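Long-range contacts in putative tryptophan halogenase (Xanthomonas campestris pv. campestris, PDB 6Y1W), which probably halogenates an aromatic substrate with the help of reduced FAD, as flavin-dependent halogenases do: residues Ile63-Thr68 with Asn350-Gln355; Arg325-Glu330 with Glu376-Ala381; Glu344-Thr349 with Asp390-His395; Ala382-His387 with Gln435-Phe440. All blocks are in the same frame, centred on the assembly; numbering follows the deposited sequence.

Interaction 1. Residues Ile63-Thr68 with Asn350-Gln355; sequences IPSLVT and NIHLIQ. With BUD ((2S,3S)-butane-2,3-diol), chain H.
Ile63 and His352 meet first: Ile63 CD1 rests 3.6 Å from His352 CB and is almost as near to CG, approaching the ring obliquely, while Ile63 CB faces C1 of the bound butanediol. A branched aliphatic residue suits this place, since it packs against the histidine on one side and the ligand on another. Pro64 also touches the diol. Ser65 OG sits between the backbone N and the carbonyl carbon (chi1 60°), and it lies 2.8 Å from His352 ND1, hydrogen-bonded to it close to the plane of the imidazole. A small hydroxyl is short enough to meet the ring nitrogen directly. The same OG holds a water, 2.8 Å away, which donates to Gln355 OE1. Gln355 reaches across with an extended chain, and its NE2 donates to Ser65 O at 2.9 Å with an N-H...O angle of 155°, coming from above the carbonyl plane. The amide is thus used at both ends, OE1 for the water and NE2 for the peptide, and NE2 also binds a molecule of MES buffer. Leu66 closes the contact, its CD1 lying 3.7 Å from Ile351 CG2, an apolar contact next to the hydrogen-bonded Ser65. Ile351, itself predicted to bind FAD, packs on Thr26 and Met30 of helix 25-39; glycines at and just before the start of that helix fit the GxGxxG pattern. The arrangement therefore lies against the predicted FAD site of a Rossmann-type flavoprotein.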
# COMPACT_ATOMS: atom_id res chain seq x y z
N ILE A 63 1.66 0.33 19.86
CA ILE A 63 0.93 1.07 18.82
C ILE A 63 -0.27 0.27 18.34
O ILE A 63 -0.43 -0.91 18.73
CB ILE A 63 1.89 1.48 17.68
CG1 ILE A 63 2.66 0.30 17.14
CG2 ILE A 63 2.90 2.55 18.19
CD1 ILE A 63 3.54 0.73 15.92
N PRO A 64 -1.16 0.86 17.54
CA PRO A 64 -2.48 0.23 17.35
C PRO A 64 -2.46 -1.11 16.65
O PRO A 64 -3.46 -1.83 16.72
CB PRO A 64 -3.24 1.27 16.52
CG PRO A 64 -2.66 2.60 17.01
CD PRO A 64 -1.20 2.29 17.16
N SER A 65 -1.38 -1.47 15.95
CA SER A 65 -1.33 -2.81 15.37
C SER A 65 -1.52 -3.90 16.42
O SER A 65 -1.97 -5.00 16.08
CB SER A 65 -0.02 -2.98 14.61
OG SER A 65 1.09 -2.80 15.50
N LEU A 66 -1.17 -3.65 17.69
CA LEU A 66 -1.35 -4.72 18.68
C LEU A 66 -2.83 -4.99 18.92
O LEU A 66 -3.19 -6.10 19.30
CB LEU A 66 -0.67 -4.39 20.01
CG LEU A 66 -0.49 -5.59 20.95
CD1 LEU A 66 0.51 -6.61 20.40
CD2 LEU A 66 0.01 -5.15 22.32
N VAL A 67 -3.69 -3.98 18.75
CA VAL A 67 -5.13 -4.22 18.88
C VAL A 67 -5.56 -5.24 17.84
O VAL A 67 -6.33 -6.17 18.12
CB VAL A 67 -5.91 -2.90 18.73
CG1 VAL A 67 -7.40 -3.13 18.97
CG2 VAL A 67 -5.40 -1.85 19.69
N THR A 68 -5.08 -5.08 16.62
CA THR A 68 -5.36 -6.06 15.58
C THR A 68 -4.78 -7.43 15.91
O THR A 68 -5.44 -8.45 15.66
CB THR A 68 -4.81 -5.54 14.25
OG1 THR A 68 -5.45 -4.30 13.96
CG2 THR A 68 -5.07 -6.54 13.11
N ASN A 350 8.87 -1.51 19.19
CA ASN A 350 9.51 -2.82 19.47
C ASN A 350 8.53 -3.98 19.33
O ASN A 350 8.76 -4.95 18.58
CB ASN A 350 10.10 -2.81 20.89
CG ASN A 350 10.57 -4.20 21.34
OD1 ASN A 350 11.43 -4.76 20.69
ND2 ASN A 350 10.00 -4.75 22.45
N ILE A 351 7.42 -3.93 20.07
CA ILE A 351 6.45 -5.02 19.99
C ILE A 351 5.82 -5.13 18.61
O ILE A 351 5.56 -6.24 18.13
CB ILE A 351 5.43 -4.86 21.13
CG1 ILE A 351 6.07 -5.40 22.41
CG2 ILE A 351 4.10 -5.62 20.83
CD1 ILE A 351 5.25 -5.12 23.67
N HIS A 352 5.62 -4.00 17.93
CA HIS A 352 5.10 -4.01 16.57
C HIS A 352 6.00 -4.79 15.63
O HIS A 352 5.53 -5.54 14.77
CB HIS A 352 4.94 -2.56 16.11
CG HIS A 352 4.71 -2.45 14.64
ND1 HIS A 352 3.45 -2.55 14.08
CD2 HIS A 352 5.56 -2.21 13.61
CE1 HIS A 352 3.54 -2.39 12.76
NE2 HIS A 352 4.81 -2.17 12.46
N LEU A 353 7.32 -4.59 15.76
CA LEU A 353 8.22 -5.28 14.86
C LEU A 353 8.25 -6.78 15.12
O LEU A 353 8.41 -7.55 14.18
CB LEU A 353 9.63 -4.70 14.95
CG LEU A 353 9.71 -3.36 14.22
CD1 LEU A 353 10.95 -2.60 14.68
CD2 LEU A 353 9.67 -3.49 12.69
N ILE A 354 8.07 -7.20 16.38
CA ILE A 354 7.87 -8.62 16.66
C ILE A 354 6.61 -9.12 15.97
O ILE A 354 6.61 -10.16 15.29
CB ILE A 354 7.80 -8.86 18.18
CG1 ILE A 354 9.16 -8.56 18.83
CG2 ILE A 354 7.45 -10.35 18.44
CD1 ILE A 354 9.10 -8.47 20.38
N GLN A 355 5.50 -8.41 16.17
CA GLN A 355 4.23 -8.81 15.58
C GLN A 355 4.33 -8.91 14.07
O GLN A 355 3.83 -9.87 13.47
CB GLN A 355 3.14 -7.82 15.96
CG GLN A 355 1.89 -7.95 15.09
CD GLN A 355 0.79 -7.00 15.53
OE1 GLN A 355 0.80 -6.51 16.69
NE2 GLN A 355 -0.19 -6.78 14.65
C1 BUD H . 1.53 4.04 14.85
O1 BUD H . 2.44 6.23 14.62
C2 BUD H . 1.99 5.12 13.86
O2 BUD H . 1.21 6.46 11.96
C3 BUD H . 0.83 5.53 12.96
C4 BUD H . 0.27 4.27 12.28
O HOH W 1 2.04 -4.25 17.66

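Interaction 2. Residues Arg325-Glu330 with Glu376-Ala381; sequences RHRVWE and EYNRQA
Trp329 and Tyr377 form the tight part of this contact. The indole presents its edge to the phenol face in a T-shaped pair, with ring centroids 5.3 Å apart and planes at 84°, and Trp329 CE3 lies 3.5 Å from Tyr377 CG. Val328 CG2 meets the edge of the same phenol, near its plane, 3.5 Å from Tyr377 CE1, and also touches Ala381 CB, whose small size lets the helix come close. The Tyr377 hydroxyl bonds to Gly357 O on the neighbouring helix 350-363. Next to this packing, Asn378 grips the backbone of Trp329 twice: its OD1 accepts from Trp329 N at 2.8 Å, and its ND2 donates to Trp329 O at 2.9 Å in a nearly straight bond of 173°. A further bond from Val328 N to OD1 is weak. The solvent side is looser. There CB and CG of Arg327 pass Asn378 ND2 loosely, and the bent arginine chain turns to Glu330, where NE and OE1 form a salt bridge of 2.7 Å. Because strand 329-330 is outermost in its sheet within the chain, the paired bonds imply that the asparagine amide satisfies peptide groups as a neighbouring strand would.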
# COMPACT_ATOMS: atom_id res chain seq x y z
N ARG A 325 19.27 -6.85 10.89
CA ARG A 325 19.89 -8.06 10.39
C ARG A 325 19.80 -8.04 8.86
O ARG A 325 18.78 -7.64 8.30
CB ARG A 325 19.14 -9.26 10.99
CG ARG A 325 19.80 -10.61 11.01
CD ARG A 325 21.08 -10.67 11.81
NE ARG A 325 20.98 -10.56 13.25
CZ ARG A 325 21.98 -10.88 14.07
NH1 ARG A 325 21.85 -10.72 15.38
NH2 ARG A 325 23.14 -11.34 13.59
N HIS A 326 20.89 -8.43 8.17
CA HIS A 326 20.87 -8.35 6.71
C HIS A 326 19.77 -9.19 6.11
O HIS A 326 19.15 -8.81 5.10
CB HIS A 326 22.21 -8.77 6.12
CG HIS A 326 23.28 -7.75 6.32
ND1 HIS A 326 23.10 -6.43 5.97
CD2 HIS A 326 24.51 -7.84 6.87
CE1 HIS A 326 24.20 -5.75 6.26
NE2 HIS A 326 25.07 -6.59 6.81
N ARG A 327 19.55 -10.39 6.65
CA ARG A 327 18.43 -11.22 6.27
C ARG A 327 17.79 -11.70 7.56
O ARG A 327 18.49 -12.09 8.49
CB ARG A 327 18.91 -12.41 5.40
CG ARG A 327 19.53 -11.94 4.10
CD ARG A 327 20.17 -13.09 3.32
NE ARG A 327 21.22 -13.79 4.05
CZ ARG A 327 22.42 -13.28 4.33
NH1 ARG A 327 22.73 -12.05 3.93
NH2 ARG A 327 23.30 -14.01 5.00
N VAL A 328 16.47 -11.59 7.66
CA VAL A 328 15.84 -12.05 8.89
C VAL A 328 15.44 -13.51 8.81
O VAL A 328 15.34 -14.17 9.85
CB VAL A 328 14.64 -11.17 9.27
CG1 VAL A 328 15.16 -9.81 9.72
CG2 VAL A 328 13.70 -10.97 8.10
N TRP A 329 15.30 -14.05 7.60
CA TRP A 329 15.04 -15.47 7.39
C TRP A 329 16.25 -16.01 6.64
O TRP A 329 16.53 -15.57 5.52
CB TRP A 329 13.77 -15.68 6.58
CG TRP A 329 13.30 -17.14 6.49
CD1 TRP A 329 14.04 -18.26 6.68
CD2 TRP A 329 11.97 -17.56 6.22
NE1 TRP A 329 13.25 -19.38 6.52
CE2 TRP A 329 11.98 -18.98 6.22
CE3 TRP A 329 10.79 -16.89 5.95
CZ2 TRP A 329 10.84 -19.73 6.00
CZ3 TRP A 329 9.62 -17.64 5.69
CH2 TRP A 329 9.68 -19.05 5.71
N GLU A 330 16.96 -16.93 7.27
CA GLU A 330 18.15 -17.54 6.67
C GLU A 330 18.00 -19.04 6.83
O GLU A 330 17.85 -19.52 7.95
CB GLU A 330 19.42 -17.02 7.36
CG GLU A 330 20.71 -17.72 6.97
CD GLU A 330 21.29 -17.14 5.72
OE1 GLU A 330 20.66 -16.24 5.13
OE2 GLU A 330 22.38 -17.60 5.32
N GLU A 376 11.09 -13.33 -0.53
CA GLU A 376 9.98 -12.40 -0.41
C GLU A 376 9.86 -11.90 1.03
O GLU A 376 9.68 -10.70 1.26
CB GLU A 376 8.69 -13.09 -0.86
CG GLU A 376 7.38 -12.33 -0.62
CD GLU A 376 7.20 -11.09 -1.48
OE1 GLU A 376 7.80 -11.02 -2.56
OE2 GLU A 376 6.45 -10.17 -1.05
N TYR A 377 10.00 -12.82 1.99
CA TYR A 377 9.92 -12.45 3.40
C TYR A 377 10.96 -11.40 3.75
O TYR A 377 10.64 -10.37 4.34
CB TYR A 377 10.07 -13.71 4.26
CG TYR A 377 9.87 -13.49 5.76
CD1 TYR A 377 10.89 -12.99 6.55
CD2 TYR A 377 8.66 -13.79 6.37
CE1 TYR A 377 10.71 -12.76 7.92
CE2 TYR A 377 8.47 -13.56 7.77
CZ TYR A 377 9.52 -13.07 8.52
OH TYR A 377 9.38 -12.83 9.87
N ASN A 378 12.21 -11.65 3.35
CA ASN A 378 13.30 -10.73 3.67
C ASN A 378 13.10 -9.39 3.00
O ASN A 378 13.38 -8.35 3.59
CB ASN A 378 14.63 -11.34 3.24
CG ASN A 378 15.06 -12.43 4.17
OD1 ASN A 378 14.74 -12.38 5.37
ND2 ASN A 378 15.78 -13.43 3.65
N ARG A 379 12.58 -9.40 1.76
CA ARG A 379 12.37 -8.13 1.05
C ARG A 379 11.36 -7.24 1.77
O ARG A 379 11.56 -6.03 1.91
CB ARG A 379 11.90 -8.42 -0.38
CG ARG A 379 11.96 -7.22 -1.30
CD ARG A 379 11.06 -7.43 -2.51
NE ARG A 379 9.73 -6.92 -2.23
CZ ARG A 379 8.63 -7.65 -2.29
NH1 ARG A 379 8.73 -8.92 -2.64
NH2 ARG A 379 7.44 -7.13 -2.01
N GLN A 380 10.25 -7.84 2.19
CA GLN A 380 9.22 -7.09 2.90
C GLN A 380 9.76 -6.59 4.23
O GLN A 380 9.55 -5.43 4.59
CB GLN A 380 7.99 -7.96 3.13
CG GLN A 380 7.21 -8.37 1.88
CD GLN A 380 5.89 -9.03 2.27
OE1 GLN A 380 5.35 -8.79 3.36
NE2 GLN A 380 5.36 -9.86 1.38
N ALA A 381 10.49 -7.44 4.94
CA ALA A 381 11.03 -7.02 6.23
C ALA A 381 11.97 -5.84 6.06
O ALA A 381 11.92 -4.87 6.84
CB ALA A 381 11.79 -8.18 6.90
O HOH W 2 15.71 -8.85 5.60

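Interaction 3. Residues Glu344-Thr349 with Asp390-His395; sequences EPIEST and DFVILH
Glu347, predicted to bind tryptophan, meets His395 where the loop before helix 350-363 faces helix 371-397. His395 NE2 donates to Glu347 OE2 over 2.6 Å with an N-H...O angle of 164°, using the anti lone pair of the oxygen. Carboxylate and imidazole planes are 17° apart, and OE2 lies near the ring plane. The Glu347 chain is bent at chi2 (-75°), where CD turns. OE2 is also hydrogen-bonded to His106 ND1, while His395 ND1 binds Gln452 OE1, so the histidine is held at both nitrogens and stacks on Phe94. The edge of Phe391 meets the same oxygen, Phe391 CE2 lying 3.6 Å from Glu347 OE2. Apolar packing flanks this polar pair: Ile346 CD1 lies 3.5 Å from His395 CB, and Ile346 CG2 is 3.8 Å from Val392 CG1. Branched aliphatics suit the buried seam between loop and helix. Glu344 crosses Val392 at a slant, OE2 touching Val392 CG1 at 3.8 Å, and its OE1 is taken by Tyr396 and Trp273. Next along the loop, Ser348 OG is bonded to Lys89, the predicted active-site residue. The side chains of Glu347 and Lys89 are about 6 Å apart at their nearest atoms, a glutamate-lysine neighbourhood consistent with the active site of tryptophan halogenases.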
# COMPACT_ATOMS: atom_id res chain seq x y z
N GLU A 344 15.57 2.40 18.78
CA GLU A 344 15.18 2.92 20.09
C GLU A 344 13.66 3.16 20.19
O GLU A 344 12.98 3.34 19.17
CB GLU A 344 15.93 4.22 20.35
CG GLU A 344 15.42 5.37 19.50
CD GLU A 344 16.43 6.50 19.44
OE1 GLU A 344 16.45 7.36 20.37
OE2 GLU A 344 17.25 6.49 18.50
N PRO A 345 13.10 3.17 21.43
CA PRO A 345 11.63 3.18 21.58
C PRO A 345 10.97 4.53 21.44
O PRO A 345 9.93 4.79 22.05
CB PRO A 345 11.42 2.62 22.99
CG PRO A 345 12.63 3.08 23.74
CD PRO A 345 13.77 2.92 22.72
N ILE A 346 11.56 5.39 20.59
CA ILE A 346 11.07 6.76 20.46
C ILE A 346 9.67 6.81 19.85
O ILE A 346 8.91 7.74 20.12
CB ILE A 346 12.08 7.58 19.65
CG1 ILE A 346 11.70 9.05 19.61
CG2 ILE A 346 12.15 7.08 18.19
CD1 ILE A 346 12.79 9.90 18.91
N GLU A 347 9.31 5.82 19.02
CA GLU A 347 7.97 5.72 18.46
C GLU A 347 7.30 4.39 18.81
O GLU A 347 6.40 3.94 18.11
CB GLU A 347 7.98 5.91 16.93
CG GLU A 347 8.16 7.38 16.50
CD GLU A 347 6.91 8.24 16.69
OE1 GLU A 347 5.81 7.68 16.94
OE2 GLU A 347 7.03 9.52 16.61
N SER A 348 7.74 3.74 19.90
CA SER A 348 7.05 2.57 20.45
C SER A 348 6.85 1.48 19.40
O SER A 348 5.76 0.94 19.25
CB SER A 348 5.69 2.92 21.10
OG SER A 348 5.72 4.15 21.87
N THR A 349 7.93 1.11 18.71
CA THR A 349 7.85 0.15 17.62
C THR A 349 8.36 -1.26 17.98
O THR A 349 8.25 -2.15 17.13
CB THR A 349 8.61 0.65 16.38
OG1 THR A 349 9.92 1.12 16.74
CG2 THR A 349 7.84 1.76 15.66
N ASP A 390 13.81 5.56 8.98
CA ASP A 390 13.83 6.93 8.48
C ASP A 390 13.03 7.84 9.39
O ASP A 390 13.39 9.01 9.60
CB ASP A 390 13.29 7.01 7.05
CG ASP A 390 14.29 6.51 6.01
OD1 ASP A 390 15.44 6.15 6.38
OD2 ASP A 390 13.87 6.44 4.82
N PHE A 391 11.91 7.33 9.92
CA PHE A 391 11.07 8.15 10.77
C PHE A 391 11.75 8.43 12.12
O PHE A 391 11.57 9.52 12.69
CB PHE A 391 9.72 7.45 10.98
CG PHE A 391 8.59 8.42 11.35
CD1 PHE A 391 7.85 9.03 10.35
CD2 PHE A 391 8.30 8.70 12.69
CE1 PHE A 391 6.82 9.93 10.69
CE2 PHE A 391 7.29 9.57 13.03
CZ PHE A 391 6.54 10.19 12.04
N VAL A 392 12.50 7.46 12.64
CA VAL A 392 13.27 7.68 13.86
C VAL A 392 14.35 8.72 13.60
O VAL A 392 14.53 9.66 14.39
CB VAL A 392 13.84 6.34 14.36
CG1 VAL A 392 14.85 6.55 15.52
CG2 VAL A 392 12.68 5.39 14.75
N ILE A 393 15.03 8.61 12.45
CA ILE A 393 16.05 9.61 12.10
C ILE A 393 15.44 11.00 12.01
O ILE A 393 16.04 11.99 12.46
CB ILE A 393 16.74 9.23 10.78
CG1 ILE A 393 17.55 7.96 10.97
CG2 ILE A 393 17.72 10.34 10.36
CD1 ILE A 393 18.01 7.33 9.64
N LEU A 394 14.24 11.09 11.44
CA LEU A 394 13.55 12.37 11.34
C LEU A 394 13.48 13.09 12.68
O LEU A 394 13.67 14.31 12.75
CB LEU A 394 12.15 12.12 10.78
CG LEU A 394 11.21 13.29 10.85
CD1 LEU A 394 11.67 14.49 9.99
CD2 LEU A 394 9.83 12.84 10.40
N HIS A 395 13.22 12.35 13.77
CA HIS A 395 13.09 13.01 15.08
C HIS A 395 14.37 13.73 15.50
O HIS A 395 14.29 14.77 16.16
CB HIS A 395 12.70 11.97 16.13
CG HIS A 395 11.22 11.75 16.23
ND1 HIS A 395 10.35 12.77 16.58
CD2 HIS A 395 10.45 10.65 16.04
CE1 HIS A 395 9.11 12.30 16.61
NE2 HIS A 395 9.14 11.02 16.29

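Interaction 4. Residues Ala382-His387 with Gln435-Phe440; sequences AEEIAH and QGNELF. With BUD ((2S,3S)-butane-2,3-diol), chain H.
His387 and Glu438 owe their overlap partly to their first torsions: CG of His387 stands anti to the backbone N (chi1 158°), sending the ring out from the helix, and CG of Glu438, anti to its own carbonyl carbon, is laid over that ring, 3.4 Å from His387 CG. Glu438 CB sits over the centre in a CH-pi contact, 3.4 Å from the imidazole centroid and 2° off the ring normal. The carboxylate stacks nearly parallel to the ring near ND1, Glu438 CD being 3.6 Å from His387 ND1, while OE1 turns to its main partner, Arg422. A bond from Glu438 N to Gln435 O closes a type II' turn, to which OE1 adds a second bond, from Gln435 N; Gly436 takes the positive phi that glycine tolerates easily. Gln435 also bonds to Arg379 of the second subunit. At the far end of the imidazole, Phe440 N donates to His387 NE2 at 3.0 Å and 167°, tilted out of the ring plane. As acceptor, NE2 probably carries no proton. A histidine suits this place, offering a face to the glutamate and a nitrogen to the backbone. A water bridges Glu384 O and Leu439 N. Phe440 turns its ring edge to the diol, CD1 being 3.5 Å from BUD O1. Glu384 is anchored by a salt bridge to Arg356, and Phe440 stacks on Phe391. The loop runs between helix 417-429 and helix 442-451 and packs on helix 371-397, with helix 350-363 beside it.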
# COMPACT_ATOMS: atom_id res chain seq x y z
N ALA A 382 12.85 -5.91 5.06
CA ALA A 382 13.83 -4.85 4.84
C ALA A 382 13.15 -3.53 4.49
O ALA A 382 13.51 -2.47 5.01
CB ALA A 382 14.81 -5.28 3.74
N GLU A 383 12.13 -3.57 3.63
CA GLU A 383 11.43 -2.34 3.26
C GLU A 383 10.71 -1.74 4.46
O GLU A 383 10.74 -0.52 4.66
CB GLU A 383 10.45 -2.61 2.12
CG GLU A 383 11.18 -2.67 0.79
CD GLU A 383 10.40 -3.28 -0.34
OE1 GLU A 383 9.18 -3.51 -0.19
OE2 GLU A 383 11.02 -3.53 -1.40
N GLU A 384 10.06 -2.58 5.27
CA GLU A 384 9.31 -2.04 6.40
C GLU A 384 10.23 -1.40 7.43
O GLU A 384 9.90 -0.33 7.96
CB GLU A 384 8.46 -3.14 7.04
CG GLU A 384 7.24 -3.50 6.21
CD GLU A 384 6.43 -4.62 6.89
OE1 GLU A 384 6.34 -4.62 8.14
OE2 GLU A 384 5.88 -5.47 6.18
N ILE A 385 11.37 -2.03 7.72
CA ILE A 385 12.21 -1.51 8.80
C ILE A 385 12.93 -0.24 8.35
O ILE A 385 13.15 0.67 9.16
CB ILE A 385 13.19 -2.58 9.32
CG1 ILE A 385 13.87 -2.11 10.60
CG2 ILE A 385 14.29 -2.95 8.30
CD1 ILE A 385 12.94 -1.79 11.60
N ALA A 386 13.30 -0.17 7.08
CA ALA A 386 14.00 1.02 6.61
C ALA A 386 13.08 2.23 6.70
O ALA A 386 13.53 3.34 7.01
CB ALA A 386 14.48 0.82 5.18
N HIS A 387 11.79 2.03 6.44
CA HIS A 387 10.83 3.11 6.57
C HIS A 387 10.72 3.58 8.03
O HIS A 387 10.64 4.79 8.31
CB HIS A 387 9.46 2.67 6.08
CG HIS A 387 8.38 3.49 6.66
ND1 HIS A 387 8.13 4.77 6.20
CD2 HIS A 387 7.55 3.28 7.71
CE1 HIS A 387 7.16 5.30 6.93
NE2 HIS A 387 6.79 4.42 7.85
N GLN A 435 3.16 4.93 1.43
CA GLN A 435 3.40 3.89 0.43
C GLN A 435 3.29 2.51 1.07
O GLN A 435 3.76 2.30 2.18
CB GLN A 435 4.77 4.06 -0.22
CG GLN A 435 5.14 2.91 -1.15
CD GLN A 435 5.39 3.37 -2.58
OE1 GLN A 435 6.16 4.30 -2.82
NE2 GLN A 435 4.73 2.72 -3.53
N GLY A 436 2.65 1.58 0.35
CA GLY A 436 2.62 0.17 0.68
C GLY A 436 2.14 -0.16 2.08
O GLY A 436 1.05 0.25 2.48
N ASN A 437 2.96 -0.90 2.84
CA ASN A 437 2.67 -1.15 4.25
C ASN A 437 3.64 -0.41 5.15
O ASN A 437 4.00 -0.93 6.21
CB ASN A 437 2.69 -2.63 4.67
CG ASN A 437 2.04 -3.55 3.69
OD1 ASN A 437 0.92 -3.31 3.24
ND2 ASN A 437 2.71 -4.67 3.42
N GLU A 438 4.12 0.76 4.72
CA GLU A 438 4.86 1.60 5.66
C GLU A 438 4.00 1.79 6.90
O GLU A 438 2.78 1.96 6.81
CB GLU A 438 5.19 2.95 5.04
CG GLU A 438 6.29 2.86 4.03
CD GLU A 438 6.35 4.08 3.14
OE1 GLU A 438 5.43 4.94 3.22
OE2 GLU A 438 7.34 4.21 2.39
N LEU A 439 4.67 1.76 8.06
CA LEU A 439 3.95 1.93 9.32
C LEU A 439 3.35 3.33 9.43
O LEU A 439 2.20 3.49 9.83
CB LEU A 439 4.88 1.64 10.49
CG LEU A 439 4.32 2.05 11.86
CD1 LEU A 439 3.04 1.27 12.21
CD2 LEU A 439 5.39 1.81 12.92
N PHE A 440 4.15 4.37 9.18
CA PHE A 440 3.73 5.71 9.59
C PHE A 440 2.80 6.31 8.54
O PHE A 440 3.14 6.40 7.35
CB PHE A 440 4.96 6.57 9.87
CG PHE A 440 5.69 6.12 11.12
CD1 PHE A 440 5.12 6.34 12.36
CD2 PHE A 440 6.90 5.43 11.05
CE1 PHE A 440 5.74 5.91 13.50
CE2 PHE A 440 7.53 4.99 12.18
CZ PHE A 440 6.96 5.23 13.42
C1 BUD H . 1.53 4.04 14.85
O1 BUD H . 2.44 6.23 14.62
C2 BUD H . 1.99 5.12 13.86
O2 BUD H . 1.21 6.46 11.96
C3 BUD H . 0.83 5.53 12.96
C4 BUD H . 0.27 4.27 12.28
O HOH W 3 7.01 -0.03 8.13

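Overall arrangement
Interactions 2, 4 and 3 share helix 371-397 and use successive parts of it, from residues 376-381 through 382-387 to 390-395. Centres of interactions 2 and 4, and of 4 and 3, lie about 13 Å apart, whereas those of 2 and 3 are about 21 Å apart. Interaction 1 joins helix 65-73 to the preceding helix 350-363, which follows directly on the loop of interaction 3; their centres are about 15 Å apart and they touch through Ile63. Interactions 1 and 4 share one butanediol and meet where Leu439 packs on Ile63 and His352. Interactions 1, 3 and 4 touch one another beside the residues predicted for substrate and FAD, while interactions 2 and 4 reach the second subunit.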